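Local coordinates for hexokinase (Schistosoma mansoni, PDB 1BDG), which catalyses the ATP-dependent phosphorylation of glucose and other hexoses to hexose 6-phosphates, the opening step of glycolysis, at residues T222-I227 with A383-R388; F9-E14 with Q305-R310; T153-V158 with V192-D197. All coordinates share one frame; numbering follows the deposited sequence.

Contact 1 (T222-I227 with A383-R388); sequences TNVAYI and ACILRR. With GLC (alpha-D-glucopyranose), chain B; SO4 (sulfate ion), chain E.
Val224, Tyr226, Ile385 and Arg388 join a strand to a helix in the large subdomain of hexokinase, whose fold is that of the actin-like ATPases. Strand 222-227, part of the six-stranded mixed sheet, and helix 383-388, near the end of the long helix 357-389, run nearly parallel, their axes 15° apart and 9.8 Å at closest approach. This is helix-on-sheet packing with one end of the strand in the glucose pocket.

At that end, the backbone N of Thr222 donates to Glu283 OE2, and its hydroxyl is bonded to Trp250. Asn223 serves the sugar. Its CG lies anti to the backbone N (chi1 -170°), which carries the amide to glucose, where ND2 donates to O4 of the sugar at 3.0 Å. Asn247 also takes a bond from ND2, while OD1 accepts from the backbone N of Glu249 and is hydrogen-bonded to the hydroxyl of Thr248, so both ends of the amide are gripped and its rotation is fixed.

Val224 turns to the helix instead and meets Ile385 tip to tip, CG1 lying 3.7 Å from CD1 of the isoleucine. Ala225 points away from the helix and packs on Thr198 and Val245.

Tyr226 touches both helix residues. Its CD1 carbon lies 3.7 Å from CD1 of Ile385, and at the other end of the ring the aliphatic part of Arg388 crosses at a slant, the ring and guanidinium planes 47° apart. Glu228 binds both polar ends, forming a hydrogen bond with the tyrosine hydroxyl and a salt bridge with Arg388 NH1. A bend at chi3 swings the guanidinium off the line of the chain; nearer the backbone, CG of Arg388 lies 3.7 Å from CE2 of Tyr226.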
loop_
_atom_site.group_PDB
_atom_site.type_symbol
_atom_site.label_atom_id
_atom_site.label_comp_id
_atom_site.label_asym_id
_atom_site.label_seq_id
_atom_site.Cartn_x
_atom_site.Cartn_y
_atom_site.Cartn_z
ATOM N N THR A 222 1.658 1.828 -0.611
ATOM C CA THR A 222 2.406 0.918 -1.453
ATOM C C THR A 222 3.510 0.243 -0.663
ATOM O O THR A 222 4.092 0.835 0.264
ATOM C CB THR A 222 2.966 1.618 -2.721
ATOM O OG1 THR A 222 3.550 0.643 -3.587
ATOM C CG2 THR A 222 4.017 2.660 -2.380
ATOM N N ASN A 223 3.742 -1.024 -0.986
ATOM C CA ASN A 223 4.762 -1.836 -0.336
ATOM C C ASN A 223 4.815 -3.187 -1.042
ATOM O O ASN A 223 3.832 -3.611 -1.628
ATOM C CB ASN A 223 4.439 -2.027 1.143
ATOM C CG ASN A 223 5.572 -2.646 1.907
ATOM O OD1 ASN A 223 6.637 -2.877 1.359
ATOM N ND2 ASN A 223 5.356 -2.922 3.176
ATOM N N VAL A 224 5.972 -3.838 -1.011
ATOM C CA VAL A 224 6.152 -5.134 -1.638
ATOM C C VAL A 224 6.872 -6.044 -0.647
ATOM O O VAL A 224 7.557 -5.572 0.276
ATOM C CB VAL A 224 7.025 -5.042 -2.902
ATOM C CG1 VAL A 224 8.493 -5.076 -2.551
ATOM C CG2 VAL A 224 6.702 -6.163 -3.835
ATOM N N ALA A 225 6.715 -7.348 -0.844
ATOM C CA ALA A 225 7.344 -8.347 -0.011
ATOM C C ALA A 225 7.768 -9.390 -1.014
ATOM O O ALA A 225 7.084 -9.579 -2.018
ATOM C CB ALA A 225 6.344 -8.917 0.946
ATOM N N TYR A 226 8.895 -10.047 -0.778
ATOM C CA TYR A 226 9.377 -11.057 -1.712
ATOM C C TYR A 226 10.142 -12.181 -0.994
ATOM O O TYR A 226 10.548 -12.017 0.155
ATOM C CB TYR A 226 10.243 -10.380 -2.795
ATOM C CG TYR A 226 11.591 -9.917 -2.309
ATOM C CD1 TYR A 226 11.731 -8.726 -1.615
ATOM C CD2 TYR A 226 12.726 -10.710 -2.488
ATOM C CE1 TYR A 226 12.978 -8.341 -1.094
ATOM C CE2 TYR A 226 13.964 -10.341 -1.982
ATOM C CZ TYR A 226 14.089 -9.162 -1.283
ATOM O OH TYR A 226 15.310 -8.809 -0.751
ATOM N N ILE A 227 10.308 -13.335 -1.638
ATOM C CA ILE A 227 11.056 -14.420 -0.996
ATOM C C ILE A 227 12.550 -14.173 -1.197
ATOM O O ILE A 227 12.987 -13.921 -2.318
ATOM C CB ILE A 227 10.683 -15.825 -1.521
ATOM C CG1 ILE A 227 9.163 -16.023 -1.517
ATOM C CG2 ILE A 227 11.251 -16.877 -0.570
ATOM C CD1 ILE A 227 8.698 -17.334 -2.140
ATOM N N ALA A 383 10.471 -4.027 -11.120
ATOM C CA ALA A 383 11.634 -4.354 -11.929
ATOM C C ALA A 383 12.843 -4.479 -11.038
ATOM O O ALA A 383 13.791 -5.164 -11.365
ATOM C CB ALA A 383 11.869 -3.307 -12.951
ATOM N N CYS A 384 12.821 -3.788 -9.910
ATOM C CA CYS A 384 13.920 -3.858 -8.968
ATOM C C CYS A 384 13.869 -5.153 -8.177
ATOM O O CYS A 384 14.909 -5.726 -7.850
ATOM C CB CYS A 384 13.881 -2.696 -7.996
ATOM S SG CYS A 384 14.858 -3.078 -6.543
ATOM N N ILE A 385 12.658 -5.586 -7.835
ATOM C CA ILE A 385 12.446 -6.824 -7.086
ATOM C C ILE A 385 12.870 -7.995 -7.961
ATOM O O ILE A 385 13.617 -8.872 -7.532
ATOM C CB ILE A 385 10.964 -6.969 -6.676
ATOM C CG1 ILE A 385 10.640 -6.030 -5.512
ATOM C CG2 ILE A 385 10.647 -8.388 -6.318
ATOM C CD1 ILE A 385 11.491 -6.247 -4.286
ATOM N N LEU A 386 12.414 -7.985 -9.204
ATOM C CA LEU A 386 12.750 -9.028 -10.171
ATOM C C LEU A 386 14.267 -9.106 -10.372
ATOM O O LEU A 386 14.799 -10.162 -10.714
ATOM C CB LEU A 386 12.064 -8.754 -11.519
ATOM C CG LEU A 386 10.542 -8.729 -11.521
ATOM C CD1 LEU A 386 10.063 -8.743 -12.945
ATOM C CD2 LEU A 386 9.993 -9.918 -10.781
ATOM N N ARG A 387 14.943 -7.974 -10.205
ATOM C CA ARG A 387 16.391 -7.924 -10.344
ATOM C C ARG A 387 17.087 -8.486 -9.112
ATOM O O ARG A 387 18.265 -8.809 -9.153
ATOM C CB ARG A 387 16.862 -6.497 -10.593
ATOM C CG ARG A 387 16.501 -5.992 -11.961
ATOM C CD ARG A 387 17.454 -4.917 -12.434
ATOM N NE ARG A 387 16.884 -4.169 -13.551
ATOM C CZ ARG A 387 16.875 -2.841 -13.636
ATOM N NH1 ARG A 387 17.414 -2.091 -12.677
ATOM N NH2 ARG A 387 16.336 -2.261 -14.698
ATOM N N ARG A 388 16.339 -8.588 -8.022
ATOM C CA ARG A 388 16.845 -9.115 -6.769
ATOM C C ARG A 388 16.480 -10.587 -6.699
ATOM O O ARG A 388 17.361 -11.441 -6.689
ATOM C CB ARG A 388 16.246 -8.332 -5.601
ATOM C CG ARG A 388 16.543 -8.892 -4.244
ATOM C CD ARG A 388 16.590 -7.777 -3.210
ATOM N NE ARG A 388 17.920 -7.164 -3.109
ATOM C CZ ARG A 388 19.018 -7.769 -2.643
ATOM N NH1 ARG A 388 18.993 -9.019 -2.220
ATOM N NH2 ARG A 388 20.151 -7.104 -2.588
HETATM C C1 GLC B . 1.997 1.381 4.189
HETATM C C2 GLC B . 2.492 0.551 5.373
HETATM C C3 GLC B . 2.986 -0.792 4.885
HETATM C C4 GLC B . 1.887 -1.485 4.099
HETATM C C5 GLC B . 1.452 -0.595 2.955
HETATM C C6 GLC B . 0.307 -1.198 2.162
HETATM O O1 GLC B . 3.047 1.525 3.293
HETATM O O2 GLC B . 3.559 1.220 6.042
HETATM O O3 GLC B . 3.366 -1.606 5.984
HETATM O O4 GLC B . 2.353 -2.719 3.608
HETATM O O5 GLC B . 0.988 0.651 3.479
HETATM O O6 GLC B . -0.941 -0.898 2.750
HETATM S S SO4 E . 22.644 -8.480 -2.678
HETATM O O1 SO4 E . 22.606 -7.331 -3.546
HETATM O O2 SO4 E . 21.489 -9.294 -2.919
HETATM O O3 SO4 E . 23.839 -9.237 -2.955
HETATM O O4 SO4 E . 22.641 -8.057 -1.302
#

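Contact 2 (F9-E14 with Q305-R310); sequences FEKVVE and QKILFR
Val12 and Ile307 mark the closest backbone approach, their CA atoms 8.0 Å apart, where a turn of helix 5-16 faces the irregular chain that follows helix 288-304. Lys306, with positive phi, is the C-prime residue of a Schellman motif that closes this second helix: the backbone N of Ile307 bonds to the carbonyl of Leu302, and that of Lys306 to the carbonyl of Val303. The residue immediately after the reversal, Ile307, is the one that points at helix 5-16.

Its two branches have different partners. CG2, anti to the backbone N, reaches CG2 of Val12 at 4.0 Å; the two side chains slide past each other in opposite directions, so they meet by their flanks. The other branch continues in an extended line (chi2 179°) to CD1, which lies against the aliphatic chain of Lys11, 4.0 Å from its CD carbon and equally near its CB. The lysine runs obliquely over this methyl, extended beyond CG.

Leu8 and Ile15 of the same helix also touch Ile307. Val12 also touches Leu302 and Ile362 of helix 357-389, and Leu308 packs on that helix as well. Phe9, directed away from Ile307, meets Tyr365 edge-to-face and Arg361 through a cation-pi interaction.

The N-terminal helix is thus packed against the end of helix 288-304 of the large subdomain, away from the glucose and nucleotide sites. The contact is apolar: methyl and methylene groups meet at van der Waals distance, with no polar group setting a direction, and the exposed lysine lends its methylenes while its ammonium group is carried on beyond the isoleucine.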
loop_
_atom_site.group_PDB
_atom_site.type_symbol
_atom_site.label_atom_id
_atom_site.label_comp_id
_atom_site.label_asym_id
_atom_site.label_seq_id
_atom_site.Cartn_x
_atom_site.Cartn_y
_atom_site.Cartn_z
ATOM N N PHE A 9 -2.968 26.527 -21.370
ATOM C CA PHE A 9 -2.642 25.115 -21.315
ATOM C C PHE A 9 -1.138 24.892 -21.422
ATOM O O PHE A 9 -0.572 24.087 -20.678
ATOM C CB PHE A 9 -3.353 24.356 -22.405
ATOM C CG PHE A 9 -3.175 22.874 -22.300
ATOM C CD1 PHE A 9 -3.924 22.136 -21.388
ATOM C CD2 PHE A 9 -2.225 22.214 -23.081
ATOM C CE1 PHE A 9 -3.729 20.764 -21.255
ATOM C CE2 PHE A 9 -2.018 20.842 -22.959
ATOM C CZ PHE A 9 -2.768 20.114 -22.048
ATOM N N GLU A 10 -0.472 25.623 -22.314
ATOM C CA GLU A 10 0.972 25.472 -22.454
ATOM C C GLU A 10 1.742 25.835 -21.178
ATOM O O GLU A 10 2.882 25.406 -21.000
ATOM C CB GLU A 10 1.500 26.240 -23.662
ATOM C CG GLU A 10 1.668 25.348 -24.911
ATOM C CD GLU A 10 0.848 25.818 -26.109
ATOM O OE1 GLU A 10 -0.396 25.834 -25.986
ATOM O OE2 GLU A 10 1.446 26.155 -27.168
ATOM N N LYS A 11 1.126 26.626 -20.297
ATOM C CA LYS A 11 1.751 26.980 -19.020
ATOM C C LYS A 11 1.681 25.734 -18.132
ATOM O O LYS A 11 2.680 25.329 -17.505
ATOM C CB LYS A 11 0.989 28.111 -18.341
ATOM C CG LYS A 11 1.099 29.402 -19.058
ATOM C CD LYS A 11 0.224 30.470 -18.446
ATOM C CE LYS A 11 0.616 31.837 -19.031
ATOM N NZ LYS A 11 -0.375 32.916 -18.733
ATOM N N VAL A 12 0.496 25.118 -18.093
ATOM C CA VAL A 12 0.288 23.917 -17.295
ATOM C C VAL A 12 1.294 22.843 -17.729
ATOM O O VAL A 12 1.827 22.103 -16.894
ATOM C CB VAL A 12 -1.169 23.393 -17.416
ATOM C CG1 VAL A 12 -1.347 22.103 -16.633
ATOM C CG2 VAL A 12 -2.126 24.432 -16.915
ATOM N N VAL A 13 1.593 22.775 -19.016
ATOM C CA VAL A 13 2.552 21.783 -19.461
ATOM C C VAL A 13 3.937 22.036 -18.863
ATOM O O VAL A 13 4.554 21.144 -18.287
ATOM C CB VAL A 13 2.632 21.740 -20.984
ATOM C CG1 VAL A 13 3.841 20.899 -21.430
ATOM C CG2 VAL A 13 1.332 21.160 -21.536
ATOM N N GLU A 14 4.370 23.286 -18.925
ATOM C CA GLU A 14 5.672 23.700 -18.431
ATOM C C GLU A 14 5.823 23.511 -16.914
ATOM O O GLU A 14 6.897 23.143 -16.420
ATOM C CB GLU A 14 5.902 25.160 -18.840
ATOM C CG GLU A 14 7.355 25.531 -19.054
ATOM C CD GLU A 14 8.051 24.624 -20.055
ATOM O OE1 GLU A 14 7.342 23.997 -20.892
ATOM O OE2 GLU A 14 9.306 24.530 -19.995
ATOM N N GLN A 305 -2.023 31.337 -9.429
ATOM C CA GLN A 305 -1.301 31.888 -10.564
ATOM C C GLN A 305 -2.346 32.326 -11.600
ATOM O O GLN A 305 -2.011 32.547 -12.754
ATOM C CB GLN A 305 -0.385 30.840 -11.204
ATOM C CG GLN A 305 0.742 30.379 -10.328
ATOM C CD GLN A 305 1.630 31.516 -9.873
ATOM O OE1 GLN A 305 2.285 32.163 -10.682
ATOM N NE2 GLN A 305 1.675 31.751 -8.562
ATOM N N LYS A 306 -3.619 32.355 -11.216
ATOM C CA LYS A 306 -4.692 32.754 -12.119
ATOM C C LYS A 306 -4.830 31.863 -13.375
ATOM O O LYS A 306 -5.454 32.258 -14.361
ATOM C CB LYS A 306 -4.493 34.221 -12.531
ATOM C CG LYS A 306 -5.071 35.262 -11.565
ATOM C CD LYS A 306 -4.451 35.192 -10.157
ATOM C CE LYS A 306 -4.955 36.328 -9.247
ATOM N NZ LYS A 306 -4.327 36.258 -7.893
ATOM N N ILE A 307 -4.280 30.653 -13.331
ATOM C CA ILE A 307 -4.353 29.744 -14.476
ATOM C C ILE A 307 -5.570 28.818 -14.433
ATOM O O ILE A 307 -5.862 28.138 -15.405
ATOM C CB ILE A 307 -3.034 28.940 -14.640
ATOM C CG1 ILE A 307 -1.832 29.904 -14.606
ATOM C CG2 ILE A 307 -3.004 28.216 -15.984
ATOM C CD1 ILE A 307 -0.446 29.256 -14.734
ATOM N N LEU A 308 -6.297 28.823 -13.321
ATOM C CA LEU A 308 -7.510 28.019 -13.153
ATOM C C LEU A 308 -8.605 28.830 -12.457
ATOM O O LEU A 308 -8.333 29.722 -11.668
ATOM C CB LEU A 308 -7.256 26.758 -12.309
ATOM C CG LEU A 308 -7.028 25.357 -12.898
ATOM C CD1 LEU A 308 -7.392 24.316 -11.853
ATOM C CD2 LEU A 308 -7.867 25.131 -14.124
ATOM N N PHE A 309 -9.850 28.493 -12.753
ATOM C CA PHE A 309 -11.024 29.141 -12.163
ATOM C C PHE A 309 -10.898 30.665 -11.980
ATOM O O PHE A 309 -11.376 31.223 -10.995
ATOM C CB PHE A 309 -11.367 28.474 -10.820
ATOM C CG PHE A 309 -11.287 26.959 -10.842
ATOM C CD1 PHE A 309 -11.665 26.234 -11.968
ATOM C CD2 PHE A 309 -10.838 26.259 -9.717
ATOM C CE1 PHE A 309 -11.599 24.842 -11.974
ATOM C CE2 PHE A 309 -10.769 24.866 -9.720
ATOM C CZ PHE A 309 -11.151 24.160 -10.851
ATOM N N ARG A 310 -10.261 31.328 -12.941
ATOM C CA ARG A 310 -10.066 32.779 -12.894
ATOM C C ARG A 310 -9.492 33.263 -11.572
ATOM O O ARG A 310 -9.699 34.415 -11.190
ATOM C CB ARG A 310 -11.377 33.522 -13.195
ATOM C CG ARG A 310 -11.582 33.824 -14.656
ATOM C CD ARG A 310 -11.575 32.535 -15.442
ATOM N NE ARG A 310 -12.599 31.616 -14.948
ATOM C CZ ARG A 310 -12.702 30.344 -15.318
ATOM N NH1 ARG A 310 -11.836 29.834 -16.182
ATOM N NH2 ARG A 310 -13.672 29.586 -14.822
#

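Contact 3 (T153-V158 with V192-D197); sequences THATLV and VAVVND. With GLC (alpha-D-glucopyranose), chain B.
Ala155 and Val194 point their side chains at each other across the interface of two strands that belong to different sheets. The alanine methyl sits over the branch point of the valine: its CB is 3.4 Å from CB of Val194 and similarly near both valine methyls. Val194 holds CG1 anti to the backbone N (chi1 -172°) and CG2 anti to the carbonyl carbon, and this setting turns the fork between the two methyls to receive Ala155. Gln149 touches both residues, and Ala175 of helix 174-183 lies on Val194 as well.

Two residues earlier in each segment, the meeting is with backbone. The CB of Thr153 turns away from the other strand, yet its CA lies 3.4 Å from the carbonyl O of Val192 in a CA-H...O contact, and CB and CG2 rest beside the same oxygen. The strands pack without pairing, since each pairs elsewhere: Ala193 bonds to Leu139 in its own sheet, and Thr156 to Val148 in the two-stranded hairpin.

Beyond Val194 the strand ends at the sugar. Asn196 is the N-cap of helix 197-206, its side chain capping a backbone N in the first turn, with OD1 also bonded to the hydroxyl of Thr198; its ND2 donates to glucose O3 at 3.3 Å in a nearly straight bond (169°). Asp197 uses both carboxylate oxygens: OD1 accepts from glucose O4 at 2.7 Å, and OD2 accepts from glucose O6 at 2.9 Å while also bonding to Ser144. A β-hairpin thus packs on the edge strand of the small-subdomain sheet, and that strand's end and the start of the next helix supply Asn196 and Asp197 to the hexokinase glucose site.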
loop_
_atom_site.group_PDB
_atom_site.type_symbol
_atom_site.label_atom_id
_atom_site.label_comp_id
_atom_site.label_asym_id
_atom_site.label_seq_id
_atom_site.Cartn_x
_atom_site.Cartn_y
_atom_site.Cartn_z
ATOM N N THR A 153 4.774 -14.612 16.090
ATOM C CA THR A 153 3.884 -14.141 17.141
ATOM C C THR A 153 4.193 -12.817 17.819
ATOM O O THR A 153 3.287 -12.144 18.289
ATOM C CB THR A 153 3.712 -15.191 18.245
ATOM O OG1 THR A 153 4.908 -15.258 19.040
ATOM C CG2 THR A 153 3.423 -16.552 17.621
ATOM N N HIS A 154 5.462 -12.457 17.906
ATOM C CA HIS A 154 5.888 -11.230 18.564
ATOM C C HIS A 154 6.254 -10.197 17.508
ATOM O O HIS A 154 7.323 -10.299 16.896
ATOM C CB HIS A 154 7.120 -11.535 19.433
ATOM C CG HIS A 154 7.500 -10.431 20.370
ATOM N ND1 HIS A 154 7.820 -9.161 19.941
ATOM C CD2 HIS A 154 7.589 -10.404 21.719
ATOM C CE1 HIS A 154 8.083 -8.395 20.985
ATOM N NE2 HIS A 154 7.948 -9.128 22.076
ATOM N N ALA A 155 5.418 -9.178 17.330
ATOM C CA ALA A 155 5.686 -8.140 16.339
ATOM C C ALA A 155 5.686 -6.789 17.021
ATOM O O ALA A 155 4.802 -6.513 17.830
ATOM C CB ALA A 155 4.646 -8.171 15.266
ATOM N N THR A 156 6.675 -5.952 16.714
ATOM C CA THR A 156 6.769 -4.631 17.327
ATOM C C THR A 156 6.583 -3.511 16.288
ATOM O O THR A 156 7.224 -3.514 15.242
ATOM C CB THR A 156 8.122 -4.467 18.099
ATOM O OG1 THR A 156 8.212 -5.462 19.136
ATOM C CG2 THR A 156 8.218 -3.098 18.759
ATOM N N LEU A 157 5.662 -2.591 16.552
ATOM C CA LEU A 157 5.415 -1.482 15.646
ATOM C C LEU A 157 6.671 -0.624 15.641
ATOM O O LEU A 157 7.264 -0.389 16.698
ATOM C CB LEU A 157 4.217 -0.640 16.117
ATOM C CG LEU A 157 3.810 0.540 15.206
ATOM C CD1 LEU A 157 3.302 0.039 13.847
ATOM C CD2 LEU A 157 2.738 1.391 15.852
ATOM N N VAL A 158 7.127 -0.241 14.454
ATOM C CA VAL A 158 8.288 0.623 14.324
ATOM C C VAL A 158 7.733 2.044 14.242
ATOM O O VAL A 158 8.215 2.955 14.921
ATOM C CB VAL A 158 9.092 0.315 13.066
ATOM C CG1 VAL A 158 10.268 1.260 12.958
ATOM C CG2 VAL A 158 9.580 -1.107 13.104
ATOM N N VAL A 192 -1.802 -15.640 17.802
ATOM C CA VAL A 192 -1.918 -14.468 16.960
ATOM C C VAL A 192 -0.596 -14.424 16.226
ATOM O O VAL A 192 0.474 -14.481 16.843
ATOM C CB VAL A 192 -2.103 -13.167 17.774
ATOM C CG1 VAL A 192 -1.965 -11.961 16.876
ATOM C CG2 VAL A 192 -3.475 -13.142 18.418
ATOM N N ALA A 193 -0.678 -14.505 14.908
ATOM C CA ALA A 193 0.488 -14.453 14.065
ATOM C C ALA A 193 0.354 -13.068 13.470
ATOM O O ALA A 193 -0.735 -12.674 13.054
ATOM C CB ALA A 193 0.389 -15.507 12.974
ATOM N N VAL A 194 1.421 -12.287 13.535
ATOM C CA VAL A 194 1.377 -10.959 12.976
ATOM C C VAL A 194 2.036 -11.066 11.630
ATOM O O VAL A 194 3.194 -11.458 11.514
ATOM C CB VAL A 194 2.112 -9.923 13.830
ATOM C CG1 VAL A 194 1.849 -8.533 13.276
ATOM C CG2 VAL A 194 1.633 -10.018 15.256
ATOM N N VAL A 195 1.271 -10.718 10.612
ATOM C CA VAL A 195 1.719 -10.760 9.243
ATOM C C VAL A 195 1.391 -9.403 8.630
ATOM O O VAL A 195 0.404 -8.753 8.996
ATOM C CB VAL A 195 0.969 -11.886 8.496
ATOM C CG1 VAL A 195 1.081 -11.715 6.994
ATOM C CG2 VAL A 195 1.510 -13.234 8.921
ATOM N N ASN A 196 2.278 -8.930 7.771
ATOM C CA ASN A 196 2.075 -7.671 7.060
ATOM C C ASN A 196 1.137 -7.968 5.851
ATOM O O ASN A 196 1.025 -9.115 5.405
ATOM C CB ASN A 196 3.440 -7.154 6.606
ATOM C CG ASN A 196 3.371 -5.796 5.974
ATOM O OD1 ASN A 196 3.379 -5.664 4.746
ATOM N ND2 ASN A 196 3.304 -4.773 6.800
ATOM N N ASP A 197 0.456 -6.969 5.316
ATOM C CA ASP A 197 -0.422 -7.251 4.190
ATOM C C ASP A 197 0.309 -7.814 2.976
ATOM O O ASP A 197 -0.165 -8.766 2.378
ATOM C CB ASP A 197 -1.317 -6.059 3.811
ATOM C CG ASP A 197 -0.544 -4.770 3.566
ATOM O OD1 ASP A 197 0.666 -4.800 3.285
ATOM O OD2 ASP A 197 -1.158 -3.697 3.636
HETATM C C1 GLC B . 1.997 1.381 4.189
HETATM C C2 GLC B . 2.492 0.551 5.373
HETATM C C3 GLC B . 2.986 -0.792 4.885
HETATM C C4 GLC B . 1.887 -1.485 4.099
HETATM C C5 GLC B . 1.452 -0.595 2.955
HETATM C C6 GLC B . 0.307 -1.198 2.162
HETATM O O1 GLC B . 3.047 1.525 3.293
HETATM O O2 GLC B . 3.559 1.220 6.042
HETATM O O3 GLC B . 3.366 -1.606 5.984
HETATM O O4 GLC B . 2.353 -2.719 3.608
HETATM O O5 GLC B . 0.988 0.651 3.479
HETATM O O6 GLC B . -0.941 -0.898 2.750
#

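In the fold
Glucose connects contacts 1 and 3. Asn223 from one and Asp197 from the other both bond its O4. The two contacts also touch directly at the pocket, where Asn223 ND2 lies 3.7 Å from Asn196 OD1 in plain packing; their centres are 20 Å apart. Contact 3 comes from the small subdomain and its junction with the large one, contact 1 from the large subdomain, so the sugar lies where the two subdomains meet. Contact 2 is remote: its centre is 38 Å from that of contact 1 and 47 Å from that of contact 3. Helix 357-389 nevertheless spans part of this distance, packing on both segments of contact 2 and supplying 383-388 to contact 1.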